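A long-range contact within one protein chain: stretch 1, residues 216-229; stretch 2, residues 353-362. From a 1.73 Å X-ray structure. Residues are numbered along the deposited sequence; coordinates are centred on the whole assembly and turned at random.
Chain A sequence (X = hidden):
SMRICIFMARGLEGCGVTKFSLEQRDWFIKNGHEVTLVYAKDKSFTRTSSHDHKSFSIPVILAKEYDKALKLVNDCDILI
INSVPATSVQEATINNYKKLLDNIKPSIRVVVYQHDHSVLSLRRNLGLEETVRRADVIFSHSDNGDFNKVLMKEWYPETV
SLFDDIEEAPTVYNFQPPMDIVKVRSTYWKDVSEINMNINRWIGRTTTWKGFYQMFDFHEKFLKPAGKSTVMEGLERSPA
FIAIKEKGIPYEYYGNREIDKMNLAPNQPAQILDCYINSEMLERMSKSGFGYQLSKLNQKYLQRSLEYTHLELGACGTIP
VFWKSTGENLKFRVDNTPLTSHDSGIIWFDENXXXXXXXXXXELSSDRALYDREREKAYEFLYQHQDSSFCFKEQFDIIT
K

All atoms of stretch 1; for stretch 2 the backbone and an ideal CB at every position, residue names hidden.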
ATOM      1  N   PHE A 216     -14.881  13.966  -1.692  1.00 14.12           N
ATOM      2  CA  PHE A 216     -15.898  14.664  -2.480  1.00 14.78           C
ATOM      3  C   PHE A 216     -16.700  15.568  -1.551  1.00 15.39           C
ATOM      4  O   PHE A 216     -17.018  16.710  -1.891  1.00 15.51           O
ATOM      5  CB  PHE A 216     -16.865  13.671  -3.138  1.00 16.03           C
ATOM      6  CG  PHE A 216     -16.316  12.989  -4.361  1.00 15.95           C
ATOM      7  CD1 PHE A 216     -15.890  13.730  -5.460  1.00 17.80           C
ATOM      8  CD2 PHE A 216     -16.266  11.599  -4.431  1.00 18.73           C
ATOM      9  CE1 PHE A 216     -15.424  13.094  -6.613  1.00 16.81           C
ATOM     10  CE2 PHE A 216     -15.804  10.958  -5.578  1.00 19.27           C
ATOM     11  CZ  PHE A 216     -15.383  11.705  -6.669  1.00 16.83           C
ATOM     12  N   ASP A 217     -17.021  15.040  -0.374  1.00 14.84           N
ATOM     13  CA  ASP A 217     -17.804  15.764   0.623  1.00 15.66           C
ATOM     14  C   ASP A 217     -17.041  16.995   1.107  1.00 15.43           C
ATOM     15  O   ASP A 217     -17.600  18.090   1.194  1.00 14.69           O
ATOM     16  CB  ASP A 217     -18.109  14.842   1.807  1.00 16.36           C
ATOM     17  CG  ASP A 217     -19.207  15.384   2.711  1.00 19.57           C
ATOM     18  OD1 ASP A 217     -19.133  15.161   3.937  1.00 20.50           O
ATOM     19  OD2 ASP A 217     -20.152  16.015   2.198  1.00 20.57           O
ATOM     20  N   PHE A 218     -15.760  16.812   1.414  1.00 13.95           N
ATOM     21  CA  PHE A 218     -14.936  17.915   1.895  1.00 14.41           C
ATOM     22  C   PHE A 218     -14.788  18.993   0.824  1.00 13.11           C
ATOM     23  O   PHE A 218     -14.757  20.181   1.133  1.00 14.69           O
ATOM     24  CB  PHE A 218     -13.555  17.403   2.321  1.00 13.52           C
ATOM     25  CG  PHE A 218     -12.743  18.410   3.098  1.00 14.65           C
ATOM     26  CD1 PHE A 218     -13.251  18.991   4.258  1.00 14.96           C
ATOM     27  CD2 PHE A 218     -11.459  18.752   2.689  1.00 15.55           C
ATOM     28  CE1 PHE A 218     -12.487  19.897   5.001  1.00 15.57           C
ATOM     29  CE2 PHE A 218     -10.688  19.653   3.420  1.00 15.11           C
ATOM     30  CZ  PHE A 218     -11.200  20.227   4.578  1.00 15.79           C
ATOM     31  N   HIS A 219     -14.694  18.582  -0.436  1.00 13.64           N
ATOM     32  CA  HIS A 219     -14.565  19.553  -1.513  1.00 13.01           C
ATOM     33  C   HIS A 219     -15.847  20.375  -1.616  1.00 14.24           C
ATOM     34  O   HIS A 219     -15.812  21.603  -1.697  1.00 14.02           O
ATOM     35  CB  HIS A 219     -14.322  18.860  -2.851  1.00 12.95           C
ATOM     36  CG  HIS A 219     -14.090  19.813  -3.980  1.00 13.56           C
ATOM     37  ND1 HIS A 219     -14.818  19.779  -5.150  1.00 17.99           N
ATOM     38  CD2 HIS A 219     -13.212  20.837  -4.114  1.00 12.23           C
ATOM     39  CE1 HIS A 219     -14.400  20.740  -5.955  1.00 12.89           C
ATOM     40  NE2 HIS A 219     -13.426  21.395  -5.349  1.00 18.08           N
ATOM     41  N   GLU A 220     -16.980  19.687  -1.614  1.00 16.87           N
ATOM     42  CA  GLU A 220     -18.272  20.359  -1.721  1.00 18.49           C
ATOM     43  C   GLU A 220     -18.561  21.313  -0.565  1.00 19.29           C
ATOM     44  O   GLU A 220     -19.011  22.440  -0.780  1.00 18.91           O
ATOM     45  CB  GLU A 220     -19.394  19.320  -1.812  1.00 21.15           C
ATOM     46  CG  GLU A 220     -20.798  19.913  -1.824  1.00 26.19           C
ATOM     47  CD  GLU A 220     -21.877  18.852  -1.945  1.00 29.41           C
ATOM     48  OE1 GLU A 220     -21.956  18.201  -3.009  1.00 31.98           O
ATOM     49  OE2 GLU A 220     -22.642  18.664  -0.975  1.00 32.94           O
ATOM     50  N   LYS A 221     -18.293  20.862   0.656  1.00 18.03           N
ATOM     51  CA  LYS A 221     -18.571  21.662   1.845  1.00 18.84           C
ATOM     52  C   LYS A 221     -17.581  22.763   2.192  1.00 19.01           C
ATOM     53  O   LYS A 221     -17.985  23.820   2.683  1.00 19.42           O
ATOM     54  CB  LYS A 221     -18.726  20.747   3.061  1.00 19.39           C
ATOM     55  CG  LYS A 221     -19.928  19.822   2.997  1.00 22.29           C
ATOM     56  CD  LYS A 221     -19.995  18.925   4.218  1.00 25.13           C
ATOM     57  CE  LYS A 221     -21.213  18.012   4.165  1.00 26.23           C
ATOM     58  NZ  LYS A 221     -21.212  17.059   5.305  1.00 28.93           N
ATOM     59  N   PHE A 222     -16.294  22.530   1.949  1.00 17.07           N
ATOM     60  CA  PHE A 222     -15.296  23.529   2.300  1.00 16.39           C
ATOM     61  C   PHE A 222     -14.329  24.011   1.229  1.00 15.94           C
ATOM     62  O   PHE A 222     -14.156  25.213   1.051  1.00 16.30           O
ATOM     63  CB  PHE A 222     -14.486  23.044   3.506  1.00 18.34           C
ATOM     64  CG  PHE A 222     -15.300  22.898   4.758  1.00 17.14           C
ATOM     65  CD1 PHE A 222     -16.016  21.735   5.005  1.00 18.02           C
ATOM     66  CD2 PHE A 222     -15.380  23.944   5.672  1.00 20.15           C
ATOM     67  CE1 PHE A 222     -16.803  21.611   6.147  1.00 19.92           C
ATOM     68  CE2 PHE A 222     -16.166  23.833   6.819  1.00 20.39           C
ATOM     69  CZ  PHE A 222     -16.879  22.665   7.055  1.00 18.65           C
ATOM     70  N   LEU A 223     -13.685  23.086   0.526  1.00 16.09           N
ATOM     71  CA  LEU A 223     -12.711  23.475  -0.487  1.00 15.41           C
ATOM     72  C   LEU A 223     -13.277  24.269  -1.664  1.00 15.77           C
ATOM     73  O   LEU A 223     -12.770  25.342  -1.988  1.00 16.38           O
ATOM     74  CB  LEU A 223     -11.965  22.236  -0.998  1.00 15.70           C
ATOM     75  CG  LEU A 223     -11.231  21.428   0.080  1.00 15.44           C
ATOM     76  CD1 LEU A 223     -10.583  20.205  -0.554  1.00 13.23           C
ATOM     77  CD2 LEU A 223     -10.180  22.293   0.765  1.00 13.90           C
ATOM     78  N   LYS A 224     -14.329  23.766  -2.297  1.00 15.24           N
ATOM     79  CA  LYS A 224     -14.891  24.478  -3.441  1.00 16.33           C
ATOM     80  C   LYS A 224     -15.411  25.871  -3.083  1.00 16.77           C
ATOM     81  O   LYS A 224     -15.136  26.839  -3.792  1.00 16.88           O
ATOM     82  CB  LYS A 224     -16.005  23.661  -4.098  1.00 16.24           C
ATOM     83  CG  LYS A 224     -16.354  24.147  -5.499  1.00 17.87           C
ATOM     84  CD  LYS A 224     -17.491  23.343  -6.109  1.00 19.10           C
ATOM     85  CE  LYS A 224     -17.761  23.790  -7.533  1.00 22.44           C
ATOM     86  NZ  LYS A 224     -18.902  23.055  -8.149  1.00 23.11           N
ATOM     87  N   PRO A 225     -16.169  25.994  -1.979  1.00 17.46           N
ATOM     88  CA  PRO A 225     -16.696  27.306  -1.585  1.00 17.92           C
ATOM     89  C   PRO A 225     -15.595  28.315  -1.275  1.00 19.31           C
ATOM     90  O   PRO A 225     -15.779  29.519  -1.443  1.00 18.61           O
ATOM     91  CB  PRO A 225     -17.535  26.987  -0.349  1.00 18.87           C
ATOM     92  CG  PRO A 225     -17.979  25.578  -0.592  1.00 18.98           C
ATOM     93  CD  PRO A 225     -16.722  24.933  -1.120  1.00 18.06           C
ATOM     94  N   ALA A 226     -14.447  27.813  -0.828  1.00 18.40           N
ATOM     95  CA  ALA A 226     -13.318  28.665  -0.476  1.00 19.54           C
ATOM     96  C   ALA A 226     -12.435  29.023  -1.672  1.00 18.78           C
ATOM     97  O   ALA A 226     -11.435  29.726  -1.520  1.00 21.75           O
ATOM     98  CB  ALA A 226     -12.482  27.989   0.613  1.00 18.60           C
ATOM     99  N   GLY A 227     -12.801  28.533  -2.853  1.00 16.47           N
ATOM    100  CA  GLY A 227     -12.027  28.831  -4.047  1.00 17.03           C
ATOM    101  C   GLY A 227     -10.838  27.917  -4.267  1.00 18.64           C
ATOM    102  O   GLY A 227      -9.958  28.213  -5.081  1.00 19.79           O
ATOM    103  N   LYS A 228     -10.810  26.799  -3.548  1.00 17.41           N
ATOM    104  CA  LYS A 228      -9.715  25.842  -3.668  1.00 17.13           C
ATOM    105  C   LYS A 228     -10.018  24.805  -4.744  1.00 17.44           C
ATOM    106  O   LYS A 228     -11.152  24.697  -5.217  1.00 17.05           O
ATOM    107  CB  LYS A 228      -9.488  25.137  -2.331  1.00 17.87           C
ATOM    108  CG  LYS A 228      -9.399  26.071  -1.138  1.00 17.05           C
ATOM    109  CD  LYS A 228      -8.205  26.997  -1.236  1.00 17.51           C
ATOM    110  CE  LYS A 228      -8.106  27.880   0.000  1.00 17.54           C
ATOM    111  NZ  LYS A 228      -6.851  28.684   0.004  1.00 17.31           N
ATOM    112  N   SER A 229      -9.000  24.037  -5.120  1.00 15.67           N
ATOM    113  CA  SER A 229      -9.159  23.011  -6.142  1.00 15.45           C
ATOM    114  C   SER A 229      -8.881  21.624  -5.591  1.00 14.90           C
ATOM    115  O   SER A 229      -8.027  21.449  -4.721  1.00 13.41           O
ATOM    116  CB  SER A 229      -8.209  23.274  -7.313  1.00 16.69           C
ATOM    117  OG  SER A 229      -8.417  24.563  -7.856  1.00 20.95           O
ATOM    118  N   UNK A 353     -15.829  17.260  12.493  1.00 22.67           N
ATOM    119  CA  UNK A 353     -15.462  18.661  12.633  1.00 22.46           C
ATOM    120  C   UNK A 353     -14.561  19.059  11.471  1.00 22.23           C
ATOM    121  O   UNK A 353     -13.401  19.432  11.659  1.00 21.30           O
ATOM    122  CB  UNK A 353     -14.769  18.916  13.973  1.00 22.46           C
ATOM    123  N   UNK A 354     -15.100  18.964  10.261  1.00 20.84           N
ATOM    124  CA  UNK A 354     -14.337  19.319   9.078  1.00 20.98           C
ATOM    125  C   UNK A 354     -14.003  20.807   9.080  1.00 21.20           C
ATOM    126  O   UNK A 354     -13.034  21.236   8.452  1.00 19.34           O
ATOM    127  CB  UNK A 354     -15.111  18.947   7.812  1.00 20.98           C
ATOM    128  N   UNK A 355     -14.801  21.593   9.795  1.00 21.67           N
ATOM    129  CA  UNK A 355     -14.549  23.023   9.866  1.00 23.67           C
ATOM    130  C   UNK A 355     -13.181  23.241  10.503  1.00 23.09           C
ATOM    131  O   UNK A 355     -12.376  24.030  10.013  1.00 22.50           O
ATOM    132  CB  UNK A 355     -15.646  23.741  10.655  1.00 23.67           C
ATOM    133  N   UNK A 356     -12.921  22.527  11.592  1.00 22.13           N
ATOM    134  CA  UNK A 356     -11.646  22.640  12.288  1.00 21.67           C
ATOM    135  C   UNK A 356     -10.516  22.174  11.375  1.00 20.47           C
ATOM    136  O   UNK A 356      -9.430  22.751  11.371  1.00 18.84           O
ATOM    137  CB  UNK A 356     -11.661  21.828  13.584  1.00 21.67           C
ATOM    138  N   UNK A 357     -10.779  21.122  10.608  1.00 19.25           N
ATOM    139  CA  UNK A 357      -9.784  20.592   9.687  1.00 17.88           C
ATOM    140  C   UNK A 357      -9.425  21.641   8.638  1.00 17.29           C
ATOM    141  O   UNK A 357      -8.252  21.894   8.375  1.00 16.15           O
ATOM    142  CB  UNK A 357     -10.297  19.316   9.016  1.00 17.88           C
ATOM    143  N   UNK A 358     -10.435  22.261   8.040  1.00 15.61           N
ATOM    144  CA  UNK A 358     -10.160  23.263   7.021  1.00 16.61           C
ATOM    145  C   UNK A 358      -9.500  24.507   7.613  1.00 16.13           C
ATOM    146  O   UNK A 358      -8.697  25.160   6.953  1.00 15.51           O
ATOM    147  CB  UNK A 358     -11.455  23.649   6.303  1.00 16.61           C
ATOM    148  N   UNK A 359      -9.829  24.830   8.861  1.00 18.75           N
ATOM    149  CA  UNK A 359      -9.228  25.995   9.504  1.00 19.98           C
ATOM    150  C   UNK A 359      -7.721  25.810   9.630  1.00 18.43           C
ATOM    151  O   UNK A 359      -6.954  26.753   9.445  1.00 19.63           O
ATOM    152  CB  UNK A 359      -9.852  26.235  10.880  1.00 19.98           C
ATOM    153  N   UNK A 360      -7.296  24.587   9.926  1.00 17.95           N
ATOM    154  CA  UNK A 360      -5.874  24.298  10.061  1.00 17.89           C
ATOM    155  C   UNK A 360      -5.213  24.406   8.686  1.00 17.66           C
ATOM    156  O   UNK A 360      -4.102  24.920   8.555  1.00 16.97           O
ATOM    157  CB  UNK A 360      -5.651  22.911  10.668  1.00 17.89           C
ATOM    158  N   UNK A 361      -5.910  23.927   7.661  1.00 15.86           N
ATOM    159  CA  UNK A 361      -5.401  23.987   6.298  1.00 15.91           C
ATOM    160  C   UNK A 361      -5.210  25.447   5.885  1.00 17.28           C
ATOM    161  O   UNK A 361      -4.197  25.807   5.287  1.00 15.07           O
ATOM    162  CB  UNK A 361      -6.348  23.270   5.333  1.00 15.91           C
ATOM    163  N   UNK A 362      -6.182  26.292   6.207  1.00 17.64           N
ATOM    164  CA  UNK A 362      -6.068  27.700   5.863  1.00 18.51           C
ATOM    165  C   UNK A 362      -4.907  28.343   6.620  1.00 19.26           C
ATOM    166  O   UNK A 362      -4.230  29.230   6.099  1.00 18.33           O
ATOM    167  CB  UNK A 362      -7.376  28.433   6.167  1.00 18.51           C
TER

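Stretch 2 is a helix from 354 onward, and it crosses the helix of stretch 1 at 73°. The axes come within 10.3 Å. No hydrogen bond joins the two.

Position 353 precedes the helix, with phi/psi of -157/62. Its CA-to-CB bond points away from stretch 1. The first turn of the helix leaves backbone NH groups free, so a capping side chain such as Asp, Asn, Ser or Thr would suit. The residue is D353. D353 OD2 accepts from the backbone N of 356 at 3.1 Å, a capping bond.

Position 354 points toward stretch 1. The ideal CB lies 3.6 Å from F222 CE1 and 4.0 Å from F218 CE1. To one side of these rings, farther from the CB, are D217 and K221, joined by a salt bridge (K221 NZ to D217 OD1, 3.1 Å). Met suits the reach toward the charged pair; Leu could still pack on the two rings. The residue is M354, which sits as a knob among D217, F218, K221 and F222. Its SD lies 3.9 Å from F218 CD1. Its CE ends 3.5 Å from D217 OD1 and 3.7 Å from K221 NZ, so a methyl group packs against the salt bridge.

Position 355 points away overall, yet its ideal CB is 3.9 Å from F222 CE2. The backbone is close too, with CA 3.5 Å from the same F222 CE2. Many side chains would do, polar ones included. The residue is E355. Its chain is extended, and its carboxylate leaves the F222 ring behind.

Position 356 points away and meets nothing of stretch 1. Small or polar residues suit it; it is S356.

Position 357 points toward stretch 1, with its ideal CB 4.6 Å from F218 CE1. A small or branched side chain would suit, such as Ala, Val or Thr. The residue is T357. Its CG2 lies 4.1 Å from F218 CZ, while OG1 is hydrogen-bonded elsewhere in the structure.

Position 358 points toward stretch 1. The ideal CB is 3.8 Å from F218 CZ and 4.0 Å from F222 CD2. Farther from the CB, L223, A226 and the aliphatic part of K228 offer more apolar surface. A large apolar residue is favoured: Phe, Leu or Met. The residue is F358, with chi1 t. One ring face is covered by F222 CB, 4.0 Å from F358 CG. L223 CD2 is 3.7 Å from F358 CE1, and A226 CB is 3.4 Å from F358 CZ.

No atom of stretch 1 lies within 5.5 Å of the ideal CB at 359 or 360, so polar or charged residues are acceptable. E359 OE1 is in a salt bridge with the side chain of 362. R360 NH1 bonds just outside the stretches.

Position 361 points toward stretch 1, but nothing there lies within 5.5 Å of the ideal CB. A chain long enough to reach F218 would suit, Ile, Leu or Met. The residue is I361. I361 CD1 is 3.8 Å from F218 CE2, at the edge of that ring. With M354, T357 and F358 it forms the hole in which F218 sits.

Position 362 points sideways, and many residues are possible. K362 NZ lies 3.2 Å from E359 OE1.

Stretch 2 353-362: DMESTFERIK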
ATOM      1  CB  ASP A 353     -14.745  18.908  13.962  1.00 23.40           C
ATOM      2  CG  ASP A 353     -14.611  20.389  14.281  1.00 25.73           C
ATOM      3  OD1 ASP A 353     -14.045  20.723  15.341  1.00 27.43           O
ATOM      4  OD2 ASP A 353     -15.071  21.221  13.472  1.00 25.13           O
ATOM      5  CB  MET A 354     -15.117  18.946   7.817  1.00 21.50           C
ATOM      6  CG  MET A 354     -15.212  17.440   7.599  1.00 22.52           C
ATOM      7  SD  MET A 354     -16.047  16.989   6.074  1.00 25.67           S
ATOM      8  CE  MET A 354     -17.747  16.895   6.646  1.00 26.54           C
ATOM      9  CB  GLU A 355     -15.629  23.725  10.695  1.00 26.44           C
ATOM     10  CG  GLU A 355     -15.454  25.232  10.750  1.00 32.88           C
ATOM     11  CD  GLU A 355     -16.564  25.928  11.513  1.00 37.60           C
ATOM     12  OE1 GLU A 355     -16.506  27.169  11.642  1.00 40.68           O
ATOM     13  OE2 GLU A 355     -17.493  25.238  11.983  1.00 40.54           O
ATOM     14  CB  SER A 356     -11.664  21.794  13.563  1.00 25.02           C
ATOM     15  OG  SER A 356     -10.416  21.856  14.228  1.00 31.63           O
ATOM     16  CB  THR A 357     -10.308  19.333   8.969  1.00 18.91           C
ATOM     17  OG1 THR A 357     -10.565  18.307   9.935  1.00 19.73           O
ATOM     18  CG2 THR A 357      -9.291  18.829   7.954  1.00 19.22           C
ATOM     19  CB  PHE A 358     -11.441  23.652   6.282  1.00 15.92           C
ATOM     20  CG  PHE A 358     -11.200  24.575   5.128  1.00 17.50           C
ATOM     21  CD1 PHE A 358     -10.257  24.251   4.154  1.00 17.24           C
ATOM     22  CD2 PHE A 358     -11.896  25.776   5.018  1.00 18.36           C
ATOM     23  CE1 PHE A 358     -10.008  25.107   3.089  1.00 18.05           C
ATOM     24  CE2 PHE A 358     -11.656  26.642   3.956  1.00 18.79           C
ATOM     25  CZ  PHE A 358     -10.710  26.307   2.989  1.00 18.74           C
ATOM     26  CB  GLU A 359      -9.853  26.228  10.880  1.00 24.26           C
ATOM     27  CG  GLU A 359     -11.293  26.719  10.804  1.00 30.44           C
ATOM     28  CD  GLU A 359     -11.413  28.062  10.098  1.00 34.88           C
ATOM     29  OE1 GLU A 359     -12.533  28.423   9.680  1.00 36.99           O
ATOM     30  OE2 GLU A 359     -10.387  28.763   9.965  1.00 39.83           O
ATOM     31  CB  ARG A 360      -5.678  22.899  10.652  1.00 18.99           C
ATOM     32  CG  ARG A 360      -4.218  22.501  10.893  1.00 21.77           C
ATOM     33  CD  ARG A 360      -3.472  23.504  11.776  1.00 24.70           C
ATOM     34  NE  ARG A 360      -2.167  22.984  12.182  1.00 28.25           N
ATOM     35  CZ  ARG A 360      -1.233  23.689  12.813  1.00 29.48           C
ATOM     36  NH1 ARG A 360      -1.444  24.962  13.120  1.00 29.02           N
ATOM     37  NH2 ARG A 360      -0.082  23.115  13.142  1.00 30.12           N
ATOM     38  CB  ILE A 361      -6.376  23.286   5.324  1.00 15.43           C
ATOM     39  CG1 ILE A 361      -6.337  21.776   5.571  1.00 14.19           C
ATOM     40  CG2 ILE A 361      -6.018  23.618   3.881  1.00 16.65           C
ATOM     41  CD1 ILE A 361      -7.366  20.985   4.768  1.00 15.03           C
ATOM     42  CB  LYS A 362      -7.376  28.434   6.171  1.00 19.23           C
ATOM     43  CG  LYS A 362      -8.519  28.063   5.232  1.00 21.55           C
ATOM     44  CD  LYS A 362      -9.727  28.978   5.410  1.00 22.32           C
ATOM     45  CE  LYS A 362     -10.356  28.827   6.784  1.00 24.63           C
ATOM     46  NZ  LYS A 362     -11.473  29.797   6.971  1.00 26.62           N
TER
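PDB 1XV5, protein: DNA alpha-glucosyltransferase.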